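Putative alcohol dehydrogenase (Sinorhizobium meliloti, PDB 4J6F) probably acts as a zinc-binding, NAD(P)-dependent alcohol dehydrogenase of the medium-chain family, oxidising alcohols to aldehydes or ketones. Local coordinates at residues G62-K67 with M166-E171; G116-V121 with A128-R133. All blocks are in the same frame, centred on the assembly; numbering follows the deposited sequence.

Contact 1 (G62-K67 with M166-E171); sequences GEVLIK and MALPAE
Ile-66 and Leu-168 meet on one face of the sheet through similar first torsions, chi1 61° and 64°: each places its gamma carbon (CG1 and CG) between its own backbone N and carbonyl carbon. As a result Ile-66 CD1 meets Leu-168 CD2 at 3.9 Å, the two side chains crossing at about a right angle. On the same face Val-64 CG2 lies 4.1 Å from Leu-168 CG, and Ile-66 CG1 rests against CB of Met-166, a selenomethionine in this crystal. This buried apolar face is covered by Val-136 and Ala-173. Leu-65 and Ala-167 point to the other face, where Leu-65 CD1 reaches the carbonyl of Met-166, 3.7 Å from its O. The backbones form an antiparallel ladder. Val-64 and Leu-168 exchange two hydrogen bonds, Val-64 N to Leu-168 O at 2.9 Å and Leu-168 N to Val-64 O at 3.2 Å, and Ile-66 and Met-166 form the next such pair. Past the strand end, Ala-170 N still bonds Gly-62 O at 2.8 Å, nearly straight at 176°. Glu-63 lays CB 3.4 Å from Leu-168 O, and its extended chain carries OE1 to a salt bridge with Arg-158 and OE2 to a hydrogen bond with Ala-60 N. Such a ladder, pairing strands about a hundred residues apart, belongs to the antiparallel-rich sheet of the GroES-like domain of zinc-binding dehydrogenases.

Contact 2 (G116-V121 with A128-R133); sequences GHIVAV and ARIGER
Ile-118 drives its side chain into the turn at 129-132. Its CB lies 3.8 Å from Arg-129 O. There the side chain branches: CG2 approaches Ile-130 CA at 4.1 Å, while CG1, anti to the carbonyl carbon (chi1 -58°), passes Glu-132 O at 4.1 Å. At the tip, CD1 sits over one face of the Arg-129 guanidinium, 3.7 Å from NH1 and offset toward the rim. That guanidinium is held at its edge, in plane, by a salt bridge from NH1 to Glu-132 OE1 at 2.8 Å; NH1 also bonds Ala-173 O. The backbone of Ile-118 is gripped at both ends, N by Glu-132 O at 3.1 Å and O by Gly-131 N at 2.8 Å. Gly-131 occupies the third position of a type II turn. Further along, Arg-133 CG packs 3.7 Å from His-117 CE1; His-117 NE2 is hydrogen-bonded to Asp-182 OD2, while Arg-133 NH2 bonds Leu-180 O and forms a salt bridge with Asp-182. Replacing His-117 by alanine removes the ring, which would probably leave Asp-182 OD2 without this partner and Arg-133 CB and CG less covered. Two backbone bonds thus hold turn to strand, and the Arg-129 to Glu-132 salt bridge probably helps keep the turn's shape over apolar Ile-118.

Contacts 1 and 2 share one sheet, in which strands 63-72 and 113-121 are neighbours, joined by probable hydrogen bonds from Lys-67 N to His-117 O (2.7 Å) and from Val-119 N to Leu-65 O (2.8 Å). Leu-65 faces both Val-119 and Ala-120, a classic beta bulge. Both contacts are partly buried; contact 1 has more buried residues, six of eleven against three, and its centre lies nearer the chain centre, about 20 Å against 24 Å. Contact 1 is mainly a regular ladder with aliphatic packing between strands distant in sequence. Contact 2 folds a hairpin connection back on its own strand through two backbone bonds, its salt bridge lying within 128-133, whereas Glu-63 of contact 1 pairs outside. Ile-118 links them, touching Val-64 and Ile-66.

Contact 1 (G62-K67 with M166-E171)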
ATOM      1  N   GLY A  62      14.572 -24.257  28.191  1.00 43.51           N
ATOM      2  CA  GLY A  62      15.021 -23.303  27.177  1.00 40.86           C
ATOM      3  C   GLY A  62      14.895 -21.822  27.521  1.00 39.51           C
ATOM      4  O   GLY A  62      15.179 -20.967  26.679  1.00 38.69           O
ATOM      5  N   GLU A  63      14.469 -21.510  28.745  1.00 39.59           N
ATOM      6  CA  GLU A  63      14.329 -20.121  29.197  1.00 38.04           C
ATOM      7  C   GLU A  63      15.468 -19.714  30.129  1.00 37.20           C
ATOM      8  O   GLU A  63      16.082 -20.557  30.784  1.00 38.29           O
ATOM      9  CB  GLU A  63      13.016 -19.928  29.955  1.00 41.17           C
ATOM     10  CG  GLU A  63      11.748 -19.933  29.118  1.00 48.74           C
ATOM     11  CD  GLU A  63      10.476 -19.891  29.969  1.00 54.69           C
ATOM     12  OE1 GLU A  63       9.369 -19.823  29.396  1.00 54.98           O
ATOM     13  OE2 GLU A  63      10.567 -19.938  31.213  1.00 56.47           O
ATOM     14  N   VAL A  64      15.747 -18.414  30.178  1.00 34.84           N
ATOM     15  CA  VAL A  64      16.527 -17.817  31.259  1.00 32.87           C
ATOM     16  C   VAL A  64      15.618 -16.991  32.170  1.00 31.05           C
ATOM     17  O   VAL A  64      14.464 -16.684  31.810  1.00 29.38           O
ATOM     18  CB  VAL A  64      17.652 -16.890  30.740  1.00 31.93           C
ATOM     19  CG1 VAL A  64      18.790 -17.699  30.153  1.00 32.73           C
ATOM     20  CG2 VAL A  64      17.118 -15.892  29.731  1.00 30.81           C
ATOM     21  N   LEU A  65      16.144 -16.637  33.343  1.00 31.46           N
ATOM     22  CA  LEU A  65      15.500 -15.661  34.224  1.00 31.84           C
ATOM     23  C   LEU A  65      16.415 -14.477  34.439  1.00 33.52           C
ATOM     24  O   LEU A  65      17.542 -14.651  34.894  1.00 35.62           O
ATOM     25  CB  LEU A  65      15.173 -16.292  35.567  1.00 31.35           C
ATOM     26  CG  LEU A  65      14.550 -15.376  36.612  1.00 30.78           C
ATOM     27  CD1 LEU A  65      13.060 -15.256  36.356  1.00 30.44           C
ATOM     28  CD2 LEU A  65      14.821 -15.926  38.009  1.00 31.21           C
ATOM     29  N   ILE A  66      15.953 -13.272  34.110  1.00 33.05           N
ATOM     30  CA  ILE A  66      16.810 -12.086  34.288  1.00 31.82           C
ATOM     31  C   ILE A  66      16.350 -11.200  35.429  1.00 30.81           C
ATOM     32  O   ILE A  66      15.165 -11.149  35.749  1.00 31.42           O
ATOM     33  CB  ILE A  66      16.939 -11.225  33.014  1.00 30.34           C
ATOM     34  CG1 ILE A  66      15.577 -10.685  32.571  1.00 30.01           C
ATOM     35  CG2 ILE A  66      17.612 -12.006  31.896  1.00 29.63           C
ATOM     36  CD1 ILE A  66      15.674  -9.741  31.390  1.00 29.85           C
ATOM     37  N   LYS A  67      17.300 -10.510  36.040  1.00 29.95           N
ATOM     38  CA  LYS A  67      16.982  -9.468  36.990  1.00 30.06           C
ATOM     39  C   LYS A  67      16.913  -8.146  36.217  1.00 30.46           C
ATOM     40  O   LYS A  67      17.942  -7.641  35.735  1.00 31.85           O
ATOM     41  CB  LYS A  67      18.021  -9.419  38.109  1.00 31.26           C
ATOM     42  CG  LYS A  67      17.910  -8.168  38.948  1.00 34.71           C
ATOM     43  CD  LYS A  67      18.201  -8.388  40.421  1.00 38.84           C
ATOM     44  CE  LYS A  67      17.674  -7.204  41.214  1.00 41.27           C
ATOM     45  NZ  LYS A  67      18.570  -6.957  42.367  1.00 44.76           N
HETATM   46  N   MSE A 166      12.199 -11.381  35.075  1.00 30.22           N
HETATM   47  CA  MSE A 166      11.434 -11.761  33.897  1.00 32.10           C
HETATM   48  C   MSE A 166      11.955 -13.052  33.343  1.00 33.93           C
HETATM   49  O   MSE A 166      13.179 -13.257  33.257  1.00 35.33           O
HETATM   50  CB  MSE A 166      11.548 -10.648  32.861  1.00 32.30           C
HETATM   51  CG  MSE A 166      10.596 -10.827  31.689  1.00 35.28           C
HETATM   52 SE   MSE A 166      11.112  -9.517  30.313  1.00 43.01          SE
HETATM   53  CE  MSE A 166      10.310 -10.432  28.770  1.00 40.58           C
ATOM     54  N   ALA A 167      11.026 -13.935  32.980  1.00 33.87           N
ATOM     55  CA  ALA A 167      11.351 -15.171  32.262  1.00 34.78           C
ATOM     56  C   ALA A 167      11.275 -14.909  30.763  1.00 33.76           C
ATOM     57  O   ALA A 167      10.454 -14.108  30.325  1.00 36.54           O
ATOM     58  CB  ALA A 167      10.378 -16.270  32.652  1.00 35.18           C
ATOM     59  N   LEU A 168      12.127 -15.565  29.979  1.00 31.69           N
ATOM     60  CA  LEU A 168      12.081 -15.450  28.512  1.00 30.19           C
ATOM     61  C   LEU A 168      12.961 -16.499  27.869  1.00 32.69           C
ATOM     62  O   LEU A 168      13.908 -16.957  28.494  1.00 37.21           O
ATOM     63  CB  LEU A 168      12.540 -14.069  28.047  1.00 28.69           C
ATOM     64  CG  LEU A 168      13.986 -13.701  28.333  1.00 28.83           C
ATOM     65  CD1 LEU A 168      14.587 -12.979  27.140  1.00 29.52           C
ATOM     66  CD2 LEU A 168      14.068 -12.855  29.586  1.00 28.37           C
ATOM     67  N   PRO A 169      12.678 -16.872  26.607  1.00 32.08           N
ATOM     68  CA  PRO A 169      13.502 -17.883  25.941  1.00 31.29           C
ATOM     69  C   PRO A 169      14.949 -17.429  25.815  1.00 32.16           C
ATOM     70  O   PRO A 169      15.201 -16.254  25.521  1.00 32.39           O
ATOM     71  CB  PRO A 169      12.896 -17.969  24.538  1.00 30.42           C
ATOM     72  CG  PRO A 169      11.553 -17.344  24.633  1.00 31.16           C
ATOM     73  CD  PRO A 169      11.661 -16.311  25.703  1.00 32.24           C
ATOM     74  N   ALA A 170      15.882 -18.357  26.016  1.00 32.38           N
ATOM     75  CA  ALA A 170      17.308 -18.082  25.864  1.00 32.00           C
ATOM     76  C   ALA A 170      17.675 -17.334  24.581  1.00 31.49           C
ATOM     77  O   ALA A 170      18.386 -16.334  24.655  1.00 31.64           O
ATOM     78  CB  ALA A 170      18.119 -19.361  25.992  1.00 33.27           C
ATOM     79  N   GLU A 171      17.188 -17.787  23.422  1.00 32.35           N
ATOM     80  CA  GLU A 171      17.473 -17.100  22.131  1.00 35.20           C
ATOM     81  C   GLU A 171      17.145 -15.611  22.171  1.00 34.70           C
ATOM     82  O   GLU A 171      17.721 -14.830  21.416  1.00 37.24           O
ATOM     83  CB  GLU A 171      16.728 -17.701  20.918  1.00 38.39           C
ATOM     84  CG  GLU A 171      16.434 -19.191  20.958  1.00 45.42           C
ATOM     85  CD  GLU A 171      15.237 -19.510  21.835  1.00 52.78           C
ATOM     86  OE1 GLU A 171      14.086 -19.356  21.353  1.00 53.45           O
ATOM     87  OE2 GLU A 171      15.451 -19.914  23.010  1.00 56.13           O
TER

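Contact 2 (G116-V121 with A128-R133)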
ATOM      1  N   GLY A 116      18.457  -6.644  31.353  1.00 31.96           N
ATOM      2  CA  GLY A 116      18.765  -7.208  32.672  1.00 31.93           C
ATOM      3  C   GLY A 116      19.945  -8.164  32.719  1.00 33.09           C
ATOM      4  O   GLY A 116      20.696  -8.299  31.752  1.00 30.97           O
ATOM      5  N   HIS A 117      20.088  -8.842  33.858  1.00 37.03           N
ATOM      6  CA  HIS A 117      21.178  -9.795  34.110  1.00 37.29           C
ATOM      7  C   HIS A 117      20.612 -11.197  34.359  1.00 36.35           C
ATOM      8  O   HIS A 117      19.727 -11.379  35.197  1.00 37.42           O
ATOM      9  CB  HIS A 117      22.032  -9.306  35.282  1.00 39.96           C
ATOM     10  CG  HIS A 117      22.715  -8.004  35.001  1.00 48.47           C
ATOM     11  ND1 HIS A 117      24.065  -7.911  34.729  1.00 54.50           N
ATOM     12  CD2 HIS A 117      22.222  -6.745  34.887  1.00 51.85           C
ATOM     13  CE1 HIS A 117      24.379  -6.648  34.488  1.00 56.97           C
ATOM     14  NE2 HIS A 117      23.277  -5.921  34.571  1.00 54.80           N
ATOM     15  N   ILE A 118      21.091 -12.179  33.601  1.00 33.12           N
ATOM     16  CA  ILE A 118      20.615 -13.543  33.757  1.00 31.61           C
ATOM     17  C   ILE A 118      21.051 -14.046  35.120  1.00 33.91           C
ATOM     18  O   ILE A 118      22.239 -14.045  35.423  1.00 37.68           O
ATOM     19  CB  ILE A 118      21.190 -14.471  32.676  1.00 30.27           C
ATOM     20  CG1 ILE A 118      20.823 -13.952  31.277  1.00 28.34           C
ATOM     21  CG2 ILE A 118      20.713 -15.904  32.903  1.00 30.38           C
ATOM     22  CD1 ILE A 118      21.165 -14.903  30.159  1.00 28.29           C
ATOM     23  N   VAL A 119      20.098 -14.465  35.943  1.00 32.28           N
ATOM     24  CA  VAL A 119      20.413 -14.936  37.289  1.00 32.16           C
ATOM     25  C   VAL A 119      20.105 -16.417  37.496  1.00 32.93           C
ATOM     26  O   VAL A 119      20.614 -17.027  38.423  1.00 35.08           O
ATOM     27  CB  VAL A 119      19.696 -14.103  38.376  1.00 32.21           C
ATOM     28  CG1 VAL A 119      20.238 -12.688  38.415  1.00 32.17           C
ATOM     29  CG2 VAL A 119      18.192 -14.079  38.152  1.00 31.90           C
ATOM     30  N   ALA A 120      19.252 -16.982  36.650  1.00 31.75           N
ATOM     31  CA  ALA A 120      18.856 -18.379  36.749  1.00 31.87           C
ATOM     32  C   ALA A 120      18.645 -18.898  35.340  1.00 33.42           C
ATOM     33  O   ALA A 120      18.314 -18.117  34.433  1.00 32.66           O
ATOM     34  CB  ALA A 120      17.571 -18.513  37.545  1.00 30.79           C
ATOM     35  N   VAL A 121      18.827 -20.202  35.150  1.00 34.43           N
ATOM     36  CA  VAL A 121      18.540 -20.799  33.853  1.00 35.72           C
ATOM     37  C   VAL A 121      17.708 -22.075  33.948  1.00 38.39           C
ATOM     38  O   VAL A 121      17.799 -22.800  34.921  1.00 42.12           O
ATOM     39  CB  VAL A 121      19.823 -21.047  33.026  1.00 36.57           C
ATOM     40  CG1 VAL A 121      20.691 -19.801  32.999  1.00 36.08           C
ATOM     41  CG2 VAL A 121      20.609 -22.231  33.565  1.00 37.92           C
ATOM     42  N   ALA A 128      26.621 -21.407  32.080  1.00 41.96           N
ATOM     43  CA  ALA A 128      27.697 -20.422  31.898  1.00 42.11           C
ATOM     44  C   ALA A 128      27.160 -19.042  31.556  1.00 43.80           C
ATOM     45  O   ALA A 128      27.875 -18.047  31.689  1.00 46.47           O
ATOM     46  CB  ALA A 128      28.643 -20.878  30.804  1.00 41.90           C
ATOM     47  N   ARG A 129      25.908 -19.004  31.093  1.00 41.65           N
ATOM     48  CA  ARG A 129      25.217 -17.775  30.720  1.00 39.49           C
ATOM     49  C   ARG A 129      24.903 -16.876  31.921  1.00 39.56           C
ATOM     50  O   ARG A 129      24.737 -15.663  31.771  1.00 39.47           O
ATOM     51  CB  ARG A 129      23.917 -18.119  29.986  1.00 38.71           C
ATOM     52  CG  ARG A 129      24.090 -18.615  28.553  1.00 37.52           C
ATOM     53  CD  ARG A 129      23.902 -17.475  27.574  1.00 35.91           C
ATOM     54  NE  ARG A 129      22.560 -17.449  27.003  1.00 34.72           N
ATOM     55  CZ  ARG A 129      21.920 -16.349  26.606  1.00 33.19           C
ATOM     56  NH1 ARG A 129      22.469 -15.144  26.739  1.00 31.29           N
ATOM     57  NH2 ARG A 129      20.709 -16.455  26.083  1.00 33.64           N
ATOM     58  N   ILE A 130      24.815 -17.463  33.111  1.00 39.05           N
ATOM     59  CA  ILE A 130      24.508 -16.685  34.297  1.00 36.82           C
ATOM     60  C   ILE A 130      25.491 -15.526  34.418  1.00 36.04           C
ATOM     61  O   ILE A 130      26.680 -15.676  34.154  1.00 36.45           O
ATOM     62  CB  ILE A 130      24.487 -17.566  35.555  1.00 37.79           C
ATOM     63  CG1 ILE A 130      23.159 -18.319  35.634  1.00 37.88           C
ATOM     64  CG2 ILE A 130      24.691 -16.734  36.816  1.00 38.56           C
ATOM     65  CD1 ILE A 130      23.183 -19.517  36.558  1.00 39.80           C
ATOM     66  N   GLY A 131      24.969 -14.358  34.771  1.00 36.25           N
ATOM     67  CA  GLY A 131      25.798 -13.175  34.979  1.00 37.34           C
ATOM     68  C   GLY A 131      25.879 -12.237  33.791  1.00 37.61           C
ATOM     69  O   GLY A 131      26.391 -11.126  33.923  1.00 38.91           O
ATOM     70  N   GLU A 132      25.377 -12.685  32.636  1.00 36.06           N
ATOM     71  CA  GLU A 132      25.413 -11.904  31.408  1.00 34.92           C
ATOM     72  C   GLU A 132      24.429 -10.745  31.435  1.00 34.51           C
ATOM     73  O   GLU A 132      23.340 -10.858  32.004  1.00 34.76           O
ATOM     74  CB  GLU A 132      25.104 -12.786  30.214  1.00 35.26           C
ATOM     75  CG  GLU A 132      26.325 -13.442  29.614  1.00 38.41           C
ATOM     76  CD  GLU A 132      25.977 -14.560  28.648  1.00 41.90           C
ATOM     77  OE1 GLU A 132      24.847 -14.574  28.103  1.00 42.15           O
ATOM     78  OE2 GLU A 132      26.838 -15.435  28.437  1.00 44.72           O
ATOM     79  N   ARG A 133      24.829  -9.636  30.816  1.00 34.04           N
ATOM     80  CA  ARG A 133      23.980  -8.469  30.646  1.00 32.91           C
ATOM     81  C   ARG A 133      23.289  -8.616  29.292  1.00 34.07           C
ATOM     82  O   ARG A 133      23.942  -8.626  28.238  1.00 36.52           O
ATOM     83  CB  ARG A 133      24.823  -7.192  30.728  1.00 32.27           C
ATOM     84  CG  ARG A 133      24.037  -5.902  30.917  1.00 33.11           C
ATOM     85  CD  ARG A 133      23.599  -5.275  29.588  1.00 35.35           C
ATOM     86  NE  ARG A 133      24.699  -4.988  28.646  1.00 35.60           N
ATOM     87  CZ  ARG A 133      25.265  -3.792  28.465  1.00 33.55           C
ATOM     88  NH1 ARG A 133      26.246  -3.657  27.576  1.00 33.94           N
ATOM     89  NH2 ARG A 133      24.852  -2.731  29.158  1.00 31.43           N
TER